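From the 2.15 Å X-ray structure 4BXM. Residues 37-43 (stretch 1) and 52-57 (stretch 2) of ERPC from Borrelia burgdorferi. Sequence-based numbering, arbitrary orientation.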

ATOM      1  N   ASP A  37      -8.750  -9.053   5.482  1.00 40.00           N
ATOM      2  CA  ASP A  37      -8.779  -7.599   5.645  1.00 40.92           C
ATOM      3  C   ASP A  37      -7.566  -7.328   6.535  1.00 42.50           C
ATOM      4  O   ASP A  37      -7.438  -7.995   7.561  1.00 42.80           O
ATOM      5  CB  ASP A  37     -10.016  -7.157   6.403  1.00 41.71           C
ATOM      6  CG  ASP A  37     -11.268  -7.528   5.718  1.00 47.41           C
ATOM      7  OD1 ASP A  37     -11.337  -7.452   4.470  1.00 49.27           O
ATOM      8  OD2 ASP A  37     -12.211  -7.907   6.443  1.00 57.31           O
ATOM      9  N   LEU A  38      -6.661  -6.419   6.170  1.00 32.27           N
ATOM     10  CA  LEU A  38      -5.519  -6.141   7.065  1.00 30.97           C
ATOM     11  C   LEU A  38      -5.698  -4.908   7.964  1.00 31.49           C
ATOM     12  O   LEU A  38      -5.471  -4.957   9.190  1.00 32.17           O
ATOM     13  CB  LEU A  38      -4.219  -6.050   6.271  1.00 31.20           C
ATOM     14  CG  LEU A  38      -2.961  -5.734   7.097  1.00 30.36           C
ATOM     15  CD1 LEU A  38      -2.667  -6.816   8.129  1.00 32.64           C
ATOM     16  CD2 LEU A  38      -1.748  -5.453   6.210  1.00 33.15           C
ATOM     17  N   GLY A  39      -6.082  -3.783   7.367  1.00 30.87           N
ATOM     18  CA  GLY A  39      -6.238  -2.556   8.124  1.00 25.99           C
ATOM     19  C   GLY A  39      -6.533  -1.413   7.189  1.00 29.58           C
ATOM     20  O   GLY A  39      -7.175  -1.579   6.094  1.00 28.15           O
ATOM     21  N   ASP A  40      -6.051  -0.249   7.610  1.00 27.01           N
ATOM     22  CA  ASP A  40      -6.151   0.948   6.822  1.00 28.07           C
ATOM     23  C   ASP A  40      -4.841   1.357   6.150  1.00 27.49           C
ATOM     24  O   ASP A  40      -3.814   1.325   6.784  1.00 26.62           O
ATOM     25  CB  ASP A  40      -6.546   2.101   7.746  1.00 28.49           C
ATOM     26  CG  ASP A  40      -8.031   2.031   8.162  1.00 33.82           C
ATOM     27  OD1 ASP A  40      -8.822   1.307   7.510  1.00 35.37           O
ATOM     28  OD2 ASP A  40      -8.396   2.778   9.072  1.00 43.69           O
ATOM     29  N   LEU A  41      -4.937   1.846   4.911  1.00 25.99           N
ATOM     30  CA  LEU A  41      -3.852   2.544   4.267  1.00 24.87           C
ATOM     31  C   LEU A  41      -4.204   4.026   4.171  1.00 24.05           C
ATOM     32  O   LEU A  41      -5.164   4.415   3.522  1.00 22.69           O
ATOM     33  CB  LEU A  41      -3.502   1.957   2.878  1.00 24.60           C
ATOM     34  CG  LEU A  41      -2.246   2.537   2.201  1.00 26.16           C
ATOM     35  CD1 LEU A  41      -1.001   2.039   2.862  1.00 29.61           C
ATOM     36  CD2 LEU A  41      -2.177   2.155   0.729  1.00 27.07           C
ATOM     37  N   VAL A  42      -3.371   4.840   4.829  1.00 23.45           N
ATOM     38  CA  VAL A  42      -3.443   6.306   4.800  1.00 20.57           C
ATOM     39  C   VAL A  42      -2.496   6.829   3.686  1.00 22.50           C
ATOM     40  O   VAL A  42      -1.334   6.527   3.735  1.00 19.13           O
ATOM     41  CB  VAL A  42      -3.022   6.870   6.162  1.00 21.05           C
ATOM     42  CG1 VAL A  42      -3.133   8.400   6.208  1.00 24.61           C
ATOM     43  CG2 VAL A  42      -3.879   6.288   7.249  1.00 22.31           C
ATOM     44  N   VAL A  43      -3.027   7.577   2.701  1.00 18.48           N
ATOM     45  CA  VAL A  43      -2.312   8.135   1.616  1.00 21.16           C
ATOM     46  C   VAL A  43      -2.214   9.664   1.683  1.00 24.49           C
ATOM     47  O   VAL A  43      -3.269  10.314   1.699  1.00 23.67           O
ATOM     48  CB  VAL A  43      -3.014   7.734   0.327  1.00 19.91           C
ATOM     49  CG1 VAL A  43      -2.163   8.216  -0.845  1.00 22.09           C
ATOM     50  CG2 VAL A  43      -3.175   6.212   0.291  1.00 22.00           C
ATOM     51  N   THR A  52       2.697   6.820   2.250  1.00 22.14           N
ATOM     52  CA  THR A  52       1.593   6.025   2.755  1.00 20.55           C
ATOM     53  C   THR A  52       1.955   5.435   4.068  1.00 22.26           C
ATOM     54  O   THR A  52       3.111   5.057   4.337  1.00 25.75           O
ATOM     55  CB  THR A  52       1.156   4.898   1.798  1.00 18.32           C
ATOM     56  OG1 THR A  52       2.210   3.923   1.617  1.00 19.95           O
ATOM     57  CG2 THR A  52       0.833   5.488   0.444  1.00 19.86           C
ATOM     58  N   GLY A  53       0.943   5.250   4.882  1.00 24.51           N
ATOM     59  CA  GLY A  53       1.127   4.665   6.181  1.00 23.12           C
ATOM     60  C   GLY A  53       0.056   3.607   6.421  1.00 22.58           C
ATOM     61  O   GLY A  53      -1.035   3.642   5.886  1.00 27.27           O
ATOM     62  N   LEU A  54       0.428   2.606   7.159  1.00 22.98           N
ATOM     63  CA  LEU A  54      -0.452   1.531   7.456  1.00 26.53           C
ATOM     64  C   LEU A  54      -0.780   1.516   8.929  1.00 28.85           C
ATOM     65  O   LEU A  54       0.106   1.608   9.745  1.00 28.67           O
ATOM     66  CB  LEU A  54       0.217   0.219   7.061  1.00 28.32           C
ATOM     67  CG  LEU A  54      -0.431  -1.152   7.332  1.00 31.47           C
ATOM     68  CD1 LEU A  54      -1.605  -1.394   6.405  1.00 30.54           C
ATOM     69  CD2 LEU A  54       0.608  -2.281   7.058  1.00 31.81           C
ATOM     70  N   ASN A  55      -2.053   1.404   9.217  1.00 31.60           N
ATOM     71  CA  ASN A  55      -2.634   1.297  10.533  1.00 32.81           C
ATOM     72  C   ASN A  55      -3.287  -0.057  10.614  1.00 33.54           C
ATOM     73  O   ASN A  55      -4.138  -0.372   9.844  1.00 34.64           O
ATOM     74  CB  ASN A  55      -3.673   2.372  10.718  1.00 33.03           C
ATOM     75  CG  ASN A  55      -3.072   3.725  10.888  1.00 38.35           C
ATOM     76  OD1 ASN A  55      -1.968   3.858  11.315  1.00 45.40           O
ATOM     77  ND2 ASN A  55      -3.786   4.715  10.526  1.00 36.48           N
ATOM     78  N   VAL A  56      -2.848  -0.866  11.542  1.00 37.09           N
ATOM     79  CA  VAL A  56      -3.359  -2.208  11.655  1.00 37.90           C
ATOM     80  C   VAL A  56      -3.739  -2.512  13.069  1.00 35.47           C
ATOM     81  O   VAL A  56      -2.962  -2.455  13.942  1.00 36.94           O
ATOM     82  CB  VAL A  56      -2.358  -3.256  11.191  1.00 37.24           C
ATOM     83  CG1 VAL A  56      -2.912  -4.646  11.368  1.00 37.01           C
ATOM     84  CG2 VAL A  56      -2.022  -3.051   9.747  1.00 40.96           C
ATOM     85  N   GLY A  57      -4.980  -2.870  13.245  1.00 44.17           N
ATOM     86  CA  GLY A  57      -5.453  -3.333  14.508  1.00 45.21           C
ATOM     87  C   GLY A  57      -5.938  -2.329  15.504  1.00 46.41           C
ATOM     88  O   GLY A  57      -5.803  -1.159  15.378  1.00 46.38           O
TER
HETATM   89  O   HOH W   1      -6.413  -3.824  11.531  1.00 47.99           O

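Antiparallel strands are joined first by their backbones, and this pair from ERPC follows the rule closely. D40 and N55 face each other as a hydrogen-bonded pair, with D40 N to N55 O at 2.9 Å and N55 N to D40 O at 3.0 Å. Two residues along, V42 and G53 repeat the motif: V42 N lies 2.8 Å from G53 O, and G53 N 2.9 Å from V42 O. The carbonyls also receive CA-H...O contacts, the shortest from T52 CA to V42 O at 3.1 Å. Past D40 and N55, toward L38 and G57, no direct hydrogen bond follows; a water links the two stretches, 2.8 Å from L38 O and 2.4 Å from G57 N, donating to the former and accepting from the latter.

Side chains alternate between the faces. L41, V43, T52 and L54 share one, all buried, with T52 OG1 hydrogen-bonded elsewhere in the structure, and L41 CD1 reaches diagonally to within 3.7 Å of T52 CB. L38 leaves its backbone sideways, but the end of its side chain comes nearer, so that L38 CD2 meets L54 CD2 at 4.0 Å, while L38 CG packs 3.9 Å from V56 CG2. The other face, carrying D40, V42 and N55, is partly exposed, which suits its polar groups; V42 CG2 rests 3.6 Å from N55 ND2. G39 must stay bare, since a CB there would clash with N55 O. Between the two stretches 515 Å² is buried, both sides summed.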